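Local structure of alkaline serine protease (Pseudoalteromonas sp., 1Y9Z) at residues S51-W56 / V98-G103; I29-D34 / N61-G66; N44-N49 / N92-K97. The protein probably hydrolyses peptide bonds as a subtilisin-like serine protease of a cold-adapted Antarctic bacterium. All coordinates share one frame; numbering follows the deposited sequence.

Contact 1: residues S51-W56 / V98-G103; sequences SGTGNW and VFNEAG. With PMS (phenylmethanesulfonic acid), chain H.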
loop_
_atom_site.group_PDB
_atom_site.type_symbol
_atom_site.label_atom_id
_atom_site.label_comp_id
_atom_site.label_asym_id
_atom_site.label_seq_id
_atom_site.Cartn_x
_atom_site.Cartn_y
_atom_site.Cartn_z
ATOM N N SER A 51 24.630 -5.346 13.149
ATOM C CA SER A 51 24.840 -4.968 14.542
ATOM C C SER A 51 23.973 -3.817 15.052
ATOM O O SER A 51 23.675 -3.744 16.242
ATOM C CB SER A 51 26.316 -4.623 14.769
ATOM O OG SER A 51 26.712 -3.509 13.988
ATOM N N GLY A 52 23.561 -2.923 14.158
ATOM C CA GLY A 52 22.760 -1.793 14.589
ATOM C C GLY A 52 21.252 -1.952 14.585
ATOM O O GLY A 52 20.545 -1.072 15.073
ATOM N N THR A 53 20.747 -3.064 14.059
ATOM C CA THR A 53 19.299 -3.257 13.995
ATOM C C THR A 53 18.763 -4.579 14.541
ATOM O O THR A 53 17.661 -4.996 14.186
ATOM C CB THR A 53 18.799 -3.091 12.545
ATOM O OG1 THR A 53 19.513 -3.991 11.687
ATOM C CG2 THR A 53 19.020 -1.662 12.064
ATOM N N GLY A 54 19.532 -5.234 15.402
ATOM C CA GLY A 54 19.082 -6.490 15.979
ATOM C C GLY A 54 18.828 -7.606 14.981
ATOM O O GLY A 54 19.617 -7.820 14.062
ATOM N N ASN A 55 17.726 -8.326 15.169
ATOM C CA ASN A 55 17.380 -9.432 14.284
ATOM C C ASN A 55 16.458 -8.990 13.156
ATOM O O ASN A 55 15.466 -8.296 13.386
ATOM C CB ASN A 55 16.713 -10.562 15.074
ATOM C CG ASN A 55 17.653 -11.206 16.073
ATOM O OD1 ASN A 55 18.787 -11.552 15.739
ATOM N ND2 ASN A 55 17.183 -11.381 17.301
ATOM N N TRP A 56 16.787 -9.404 11.936
ATOM C CA TRP A 56 15.988 -9.042 10.774
ATOM C C TRP A 56 14.570 -9.590 10.878
ATOM O O TRP A 56 13.633 -9.007 10.331
ATOM C CB TRP A 56 16.641 -9.559 9.485
ATOM C CG TRP A 56 16.741 -11.058 9.382
ATOM C CD1 TRP A 56 17.815 -11.838 9.720
ATOM C CD2 TRP A 56 15.730 -11.955 8.904
ATOM N NE1 TRP A 56 17.533 -13.162 9.477
ATOM C CE2 TRP A 56 16.261 -13.262 8.978
ATOM C CE3 TRP A 56 14.425 -11.781 8.421
ATOM C CZ2 TRP A 56 15.533 -14.391 8.585
ATOM C CZ3 TRP A 56 13.701 -12.905 8.029
ATOM C CH2 TRP A 56 14.259 -14.193 8.115
ATOM N N VAL A 98 17.330 -2.165 7.851
ATOM C CA VAL A 98 18.091 -0.931 8.021
ATOM C C VAL A 98 17.416 0.051 8.976
ATOM O O VAL A 98 18.039 1.016 9.419
ATOM C CB VAL A 98 18.326 -0.218 6.663
ATOM C CG1 VAL A 98 19.149 -1.111 5.745
ATOM C CG2 VAL A 98 16.991 0.136 6.016
ATOM N N PHE A 99 16.148 -0.197 9.299
ATOM C CA PHE A 99 15.407 0.683 10.198
ATOM C C PHE A 99 14.999 0.059 11.523
ATOM O O PHE A 99 14.562 -1.093 11.576
ATOM C CB PHE A 99 14.114 1.184 9.544
ATOM C CG PHE A 99 14.320 2.031 8.326
ATOM C CD1 PHE A 99 13.955 1.555 7.072
ATOM C CD2 PHE A 99 14.846 3.312 8.430
ATOM C CE1 PHE A 99 14.110 2.348 5.935
ATOM C CE2 PHE A 99 15.005 4.112 7.301
ATOM C CZ PHE A 99 14.635 3.627 6.052
ATOM N N ASN A 100 15.144 0.842 12.589
ATOM C CA ASN A 100 14.705 0.438 13.916
ATOM C C ASN A 100 13.511 1.356 14.148
ATOM O O ASN A 100 13.239 2.241 13.335
ATOM C CB ASN A 100 15.762 0.721 14.987
ATOM C CG ASN A 100 16.950 -0.213 14.902
ATOM O OD1 ASN A 100 16.794 -1.426 14.763
ATOM N ND2 ASN A 100 18.149 0.349 15.003
ATOM N N GLU A 101 12.800 1.150 15.249
ATOM C CA GLU A 101 11.650 1.984 15.565
ATOM C C GLU A 101 12.036 3.464 15.549
ATOM O O GLU A 101 11.280 4.307 15.070
ATOM C CB GLU A 101 11.106 1.604 16.944
ATOM C CG GLU A 101 9.912 2.424 17.399
ATOM C CD GLU A 101 9.450 2.050 18.795
ATOM O OE1 GLU A 101 8.408 2.577 19.236
ATOM O OE2 GLU A 101 10.129 1.232 19.453
ATOM N N ALA A 102 13.226 3.767 16.064
ATOM C CA ALA A 102 13.720 5.139 16.131
ATOM C C ALA A 102 14.129 5.735 14.783
ATOM O O ALA A 102 14.211 6.958 14.643
ATOM C CB ALA A 102 14.889 5.216 17.104
ATOM N N GLY A 103 14.388 4.877 13.799
ATOM C CA GLY A 103 14.792 5.353 12.485
ATOM C C GLY A 103 15.936 4.535 11.915
ATOM O O GLY A 103 16.154 3.401 12.334
HETATM C C PMS H . 8.218 6.062 2.944
HETATM S S PMS H . 8.115 5.388 1.268
HETATM C C1 PMS H . 9.636 5.977 3.563
HETATM C C2 PMS H . 10.530 7.092 3.369
HETATM C C3 PMS H . 11.848 7.056 3.925
HETATM C C4 PMS H . 12.232 5.876 4.673
HETATM C C5 PMS H . 11.360 4.778 4.867
HETATM C C6 PMS H . 10.034 4.769 4.331
HETATM O O2S PMS H . 9.365 5.709 0.587
HETATM O O1S PMS H . 7.000 5.984 0.570
#
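N100 reaches across to G52 and T53, tying the 51-56 loop to a beta hairpin with a two-residue loop at the end of strand 92-100 in the subtilase core sheet. The hairpin turns through a type I turn from N100 to G103. CG of N100 is anti to its own carbonyl carbon (chi1 -72°); from there ND2 reaches the 51-56 loop and donates to G52 O at 2.8 Å. The bond is nearly straight (172°), with the acceptor only 4° out of the amide plane. The other branch turns to T53: N100 OD1 lies 3.2 Å from T53 CA. The two side chains run obliquely to each other, T53 CG2 lying to one side of the amide plane at 3.5 Å from N100 OD1 and 3.7 Å from N100 ND2. T53 CG2 also rests on the backbone at V98 C (3.9 Å), while T53 OG1 is hydrogen-bonded to K97 O. F99 turns its side chain from the loop to the ligand pocket. One face of its ring takes V98 CG2, offset toward the rim, and phenylmethanesulfonic acid approaches the tip obliquely, with F99 CZ 3.6 Å from ligand C4.

Contact 2: residues I29-D34 / N61-G66; sequences IDSGYD and NNNAHG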
loop_
_atom_site.group_PDB
_atom_site.type_symbol
_atom_site.label_atom_id
_atom_site.label_comp_id
_atom_site.label_asym_id
_atom_site.label_seq_id
_atom_site.Cartn_x
_atom_site.Cartn_y
_atom_site.Cartn_z
ATOM N N ILE A 29 14.914 -4.245 1.535
ATOM C CA ILE A 29 15.702 -3.390 2.420
ATOM C C ILE A 29 14.651 -2.514 3.087
ATOM O O ILE A 29 14.062 -1.638 2.451
ATOM C CB ILE A 29 16.700 -2.527 1.620
ATOM C CG1 ILE A 29 17.701 -3.438 0.902
ATOM C CG2 ILE A 29 17.417 -1.554 2.546
ATOM C CD1 ILE A 29 18.769 -2.692 0.114
ATOM N N ASP A 30 14.408 -2.755 4.371
ATOM C CA ASP A 30 13.365 -2.017 5.063
ATOM C C ASP A 30 13.511 -2.144 6.583
ATOM O O ASP A 30 14.625 -2.270 7.095
ATOM C CB ASP A 30 12.003 -2.554 4.596
ATOM C CG ASP A 30 10.928 -1.485 4.557
ATOM O OD1 ASP A 30 10.610 -0.929 5.625
ATOM O OD2 ASP A 30 10.396 -1.205 3.457
ATOM N N SER A 31 12.388 -2.131 7.300
ATOM C CA SER A 31 12.421 -2.204 8.762
ATOM C C SER A 31 12.294 -3.597 9.372
ATOM O O SER A 31 11.882 -3.736 10.523
ATOM C CB SER A 31 11.330 -1.308 9.357
ATOM O OG SER A 31 10.038 -1.878 9.203
ATOM N N GLY A 32 12.644 -4.632 8.621
ATOM C CA GLY A 32 12.537 -5.961 9.190
ATOM C C GLY A 32 11.308 -6.709 8.721
ATOM O O GLY A 32 10.447 -6.162 8.034
ATOM N N TYR A 33 11.211 -7.957 9.159
ATOM C CA TYR A 33 10.150 -8.869 8.746
ATOM C C TYR A 33 9.640 -9.657 9.955
ATOM O O TYR A 33 10.410 -10.387 10.572
ATOM C CB TYR A 33 10.785 -9.809 7.716
ATOM C CG TYR A 33 9.917 -10.866 7.081
ATOM C CD1 TYR A 33 9.436 -10.704 5.783
ATOM C CD2 TYR A 33 9.673 -12.079 7.726
ATOM C CE1 TYR A 33 8.747 -11.721 5.137
ATOM C CE2 TYR A 33 8.982 -13.106 7.088
ATOM C CZ TYR A 33 8.528 -12.921 5.794
ATOM O OH TYR A 33 7.888 -13.943 5.135
ATOM N N ASP A 34 8.359 -9.521 10.301
ATOM C CA ASP A 34 7.836 -10.262 11.451
ATOM C C ASP A 34 7.611 -11.719 11.067
ATOM O O ASP A 34 6.531 -12.104 10.616
ATOM C CB ASP A 34 6.525 -9.652 11.957
ATOM C CG ASP A 34 6.050 -10.296 13.249
ATOM O OD1 ASP A 34 5.021 -9.858 13.804
ATOM O OD2 ASP A 34 6.718 -11.247 13.710
ATOM N N ASN A 61 8.967 -2.924 18.221
ATOM C CA ASN A 61 7.689 -2.244 18.402
ATOM C C ASN A 61 7.528 -1.033 17.493
ATOM O O ASN A 61 8.467 -0.263 17.299
ATOM C CB ASN A 61 7.533 -1.796 19.858
ATOM C CG ASN A 61 7.738 -2.925 20.844
ATOM O OD1 ASN A 61 7.109 -3.977 20.743
ATOM N ND2 ASN A 61 8.623 -2.708 21.813
ATOM N N ASN A 62 6.331 -0.879 16.933
ATOM C CA ASN A 62 6.015 0.251 16.066
ATOM C C ASN A 62 7.057 0.435 14.970
ATOM O O ASN A 62 7.534 1.543 14.720
ATOM C CB ASN A 62 5.913 1.517 16.918
ATOM C CG ASN A 62 5.104 1.291 18.184
ATOM O OD1 ASN A 62 3.923 0.952 18.125
ATOM N ND2 ASN A 62 5.743 1.463 19.337
ATOM N N ASN A 63 7.396 -0.668 14.312
ATOM C CA ASN A 63 8.388 -0.671 13.243
ATOM C C ASN A 63 7.920 -1.711 12.228
ATOM O O ASN A 63 8.707 -2.516 11.740
ATOM C CB ASN A 63 9.749 -1.055 13.838
ATOM C CG ASN A 63 10.899 -0.818 12.884
ATOM O OD1 ASN A 63 10.908 0.157 12.137
ATOM N ND2 ASN A 63 11.893 -1.697 12.927
ATOM N N ALA A 64 6.628 -1.657 11.909
ATOM C CA ALA A 64 5.984 -2.614 11.009
ATOM C C ALA A 64 6.043 -2.354 9.508
ATOM O O ALA A 64 5.536 -3.157 8.722
ATOM C CB ALA A 64 4.526 -2.773 11.425
ATOM N N HIS A 65 6.664 -1.255 9.100
ATOM C CA HIS A 65 6.727 -0.906 7.683
ATOM C C HIS A 65 7.213 -2.035 6.771
ATOM O O HIS A 65 6.558 -2.361 5.776
ATOM C CB HIS A 65 7.603 0.339 7.505
ATOM C CG HIS A 65 7.522 0.951 6.141
ATOM N ND1 HIS A 65 8.393 0.622 5.125
ATOM C CD2 HIS A 65 6.673 1.872 5.627
ATOM C CE1 HIS A 65 8.086 1.318 4.044
ATOM N NE2 HIS A 65 7.045 2.083 4.322
ATOM N N GLY A 66 8.349 -2.632 7.119
ATOM C CA GLY A 66 8.903 -3.708 6.315
ATOM C C GLY A 66 8.014 -4.930 6.232
ATOM O O GLY A 66 8.034 -5.659 5.239
HETATM O O HOH W 1 8.522 -4.660 9.900
HETATM O O HOH W 2 10.785 -6.595 5.330
#
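H65 extends from the start of helix 65-74 to the end of strand 25-30, where its ring meets the carboxylate of D30. Its CB passes S31 OG at 3.7 Å. CG, anti to the backbone N (chi1 -168°), lies beside D30 OD1. ND1 then donates to D30 OD1 at 2.8 Å (N-H...O 166°), with the oxygen close to the ring plane and using its syn lone pair. Next round the ring, CE1 lies 3.5 Å from D30 OD2. CE1 and NE2, at the tip, come within about 4 Å of the phenyl ring of phenylmethanesulfonic acid, nearest atoms. Carboxylate and imidazole are nearly coplanar, their planes 27° apart, although the two side chains cross at about a right angle. The pair is consistent with the Asp-His part of the catalytic triad of subtilases. D30 OD1 is gripped a second time, by S31 N at 2.7 Å through its anti lone pair. S31 OG is gripped twice, giving its proton to N63 O at 2.9 Å, from above that carbonyl's plane, and accepting from G66 N at 2.8 Å in the first turn of the helix. N63 OD1 packs against S31 CB, while N63 ND2 is held by P59 O and F99 O. G66 fits tightly against D30-G32, where a CB would run into G32 O and S31 N, and its CA makes a C-H...O contact with G32 O at 3.4 Å. One water donates to both G32 O and N63 O.

Contact 3: residues N44-N49 / N92-K97; sequences NVTGTN and NIHIVK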
loop_
_atom_site.group_PDB
_atom_site.type_symbol
_atom_site.label_atom_id
_atom_site.label_comp_id
_atom_site.label_asym_id
_atom_site.label_seq_id
_atom_site.Cartn_x
_atom_site.Cartn_y
_atom_site.Cartn_z
ATOM N N ASN A 44 9.962 -18.720 2.077
ATOM C CA ASN A 44 11.358 -19.107 1.902
ATOM C C ASN A 44 12.123 -17.816 2.125
ATOM O O ASN A 44 12.663 -17.214 1.192
ATOM C CB ASN A 44 11.601 -19.631 0.489
ATOM C CG ASN A 44 10.662 -20.753 0.128
ATOM O OD1 ASN A 44 10.312 -21.574 0.975
ATOM N ND2 ASN A 44 10.252 -20.803 -1.133
ATOM N N VAL A 45 12.157 -17.400 3.384
ATOM C CA VAL A 45 12.787 -16.152 3.762
ATOM C C VAL A 45 14.033 -16.311 4.618
ATOM O O VAL A 45 14.078 -17.124 5.542
ATOM C CB VAL A 45 11.759 -15.253 4.504
ATOM C CG1 VAL A 45 11.261 -15.949 5.765
ATOM C CG2 VAL A 45 12.382 -13.906 4.837
ATOM N N THR A 46 15.052 -15.527 4.284
ATOM C CA THR A 46 16.311 -15.522 5.012
ATOM C C THR A 46 16.682 -14.060 5.195
ATOM O O THR A 46 15.995 -13.176 4.685
ATOM C CB THR A 46 17.432 -16.222 4.223
ATOM O OG1 THR A 46 17.570 -15.606 2.938
ATOM C CG2 THR A 46 17.119 -17.702 4.052
ATOM N N GLY A 47 17.763 -13.803 5.920
ATOM C CA GLY A 47 18.183 -12.433 6.137
ATOM C C GLY A 47 19.599 -12.360 6.658
ATOM O O GLY A 47 20.187 -13.378 7.029
ATOM N N THR A 48 20.152 -11.153 6.680
ATOM C CA THR A 48 21.509 -10.942 7.163
ATOM C C THR A 48 21.473 -9.871 8.245
ATOM O O THR A 48 21.272 -8.698 7.950
ATOM C CB THR A 48 22.438 -10.469 6.028
ATOM O OG1 THR A 48 22.435 -11.436 4.971
ATOM C CG2 THR A 48 23.861 -10.293 6.545
ATOM N N ASN A 49 21.661 -10.280 9.495
ATOM C CA ASN A 49 21.635 -9.337 10.606
ATOM C C ASN A 49 22.722 -8.276 10.536
ATOM O O ASN A 49 23.800 -8.497 9.980
ATOM C CB ASN A 49 21.784 -10.060 11.951
ATOM C CG ASN A 49 20.521 -10.775 12.383
ATOM O OD1 ASN A 49 19.419 -10.439 11.953
ATOM N ND2 ASN A 49 20.677 -11.758 13.263
ATOM N N ASN A 92 12.115 -16.724 -3.262
ATOM C CA ASN A 92 13.127 -16.607 -2.224
ATOM C C ASN A 92 13.148 -15.142 -1.832
ATOM O O ASN A 92 13.211 -14.262 -2.692
ATOM C CB ASN A 92 14.502 -17.017 -2.747
ATOM C CG ASN A 92 14.552 -18.463 -3.163
ATOM O OD1 ASN A 92 14.428 -19.364 -2.334
ATOM N ND2 ASN A 92 14.720 -18.698 -4.459
ATOM N N ILE A 93 13.085 -14.891 -0.532
ATOM C CA ILE A 93 13.079 -13.535 -0.009
ATOM C C ILE A 93 14.236 -13.349 0.958
ATOM O O ILE A 93 14.453 -14.182 1.836
ATOM C CB ILE A 93 11.773 -13.253 0.759
ATOM C CG1 ILE A 93 10.570 -13.558 -0.134
ATOM C CG2 ILE A 93 11.744 -11.804 1.233
ATOM C CD1 ILE A 93 9.241 -13.509 0.593
ATOM N N HIS A 94 14.987 -12.264 0.786
ATOM C CA HIS A 94 16.095 -11.972 1.688
ATOM C C HIS A 94 15.795 -10.637 2.349
ATOM O O HIS A 94 15.402 -9.676 1.685
ATOM C CB HIS A 94 17.429 -11.895 0.948
ATOM C CG HIS A 94 18.615 -11.992 1.857
ATOM N ND1 HIS A 94 18.967 -13.164 2.490
ATOM C CD2 HIS A 94 19.498 -11.056 2.279
ATOM C CE1 HIS A 94 20.016 -12.948 3.264
ATOM N NE2 HIS A 94 20.357 -11.676 3.154
ATOM N N ILE A 95 15.978 -10.584 3.660
ATOM C CA ILE A 95 15.692 -9.384 4.422
ATOM C C ILE A 95 16.932 -8.682 4.959
ATOM O O ILE A 95 17.801 -9.305 5.570
ATOM C CB ILE A 95 14.775 -9.716 5.631
ATOM C CG1 ILE A 95 13.524 -10.469 5.161
ATOM C CG2 ILE A 95 14.393 -8.439 6.370
ATOM C CD1 ILE A 95 12.667 -9.716 4.160
ATOM N N VAL A 96 17.018 -7.380 4.705
ATOM C CA VAL A 96 18.104 -6.567 5.235
ATOM C C VAL A 96 17.378 -5.457 5.988
ATOM O O VAL A 96 16.699 -4.619 5.389
ATOM C CB VAL A 96 18.993 -5.963 4.129
ATOM C CG1 VAL A 96 20.027 -5.028 4.753
ATOM C CG2 VAL A 96 19.709 -7.076 3.370
ATOM N N LYS A 97 17.496 -5.484 7.311
ATOM C CA LYS A 97 16.833 -4.519 8.180
ATOM C C LYS A 97 17.710 -3.297 8.438
ATOM O O LYS A 97 18.707 -3.379 9.158
ATOM C CB LYS A 97 16.479 -5.206 9.505
ATOM C CG LYS A 97 15.706 -4.350 10.493
ATOM C CD LYS A 97 15.488 -5.127 11.783
ATOM C CE LYS A 97 14.847 -4.284 12.865
ATOM N NZ LYS A 97 14.803 -5.034 14.156
HETATM O O HOH W 3 15.966 -16.415 0.856
HETATM O O HOH W 4 19.183 -7.179 8.863
#
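Strand 44-47, at the edge of the core sheet, pairs in parallel with strand 92-97, V45 lying opposite I93, T46 opposite H94 and G47 opposite I95. Backbone bonds alternate across the pair: N44 O accepts from I93 N, T46 N donates to I93 O, and I95 N donates to T46 O. The strand directions differ by 29°. Helix 65-74 lies between these strands in the chain, so they form a beta-alpha-beta crossover. On one face H94 is clasped between two threonines: H94 ND1 shares a hydrogen bond with T46 OG1 at 2.8 Å, and H94 NE2 another with T48 OG1 at 2.8 Å, both hydroxyls at the ring edge near its plane. CG of H94, anti to the backbone N (chi1 -163°), lies beside T46 O, and G47 CA makes a CH-pi contact over one ring face, 3.8 Å from the centroid. A phenylalanine in place of H94 would probably leave both threonine hydroxyls without their ring-nitrogen partners and the T48 side chain freer to turn. A water also joins T46 OG1 to I93 O. On the opposite face V45 CG2 packs on I95 CG1 at 3.6 Å. A second water links T48 O to K97 N.

The three contacts lie along strands 92-100 and 25-30, neighbours in the core sheet. Contacts 1 and 3 use successive parts of strand 92-100, and contact 2 sits at the end of strand 25-30 beside them, its centre about 9 Å from that of contact 1 and about 12 Å from that of contact 3. Backbone bonds join contacts 1 and 2, V98 N to D30 O at 2.8 Å and W56 O to Y33 N at 2.9 Å, while W56 N meets N49 OD1 of contact 3 at 2.8 Å. F99 and H65 of contacts 1 and 2 border the phenylmethanesulfonic acid pocket, whereas the side chain of I95 in contact 3 stays about 14 Å from the ligand.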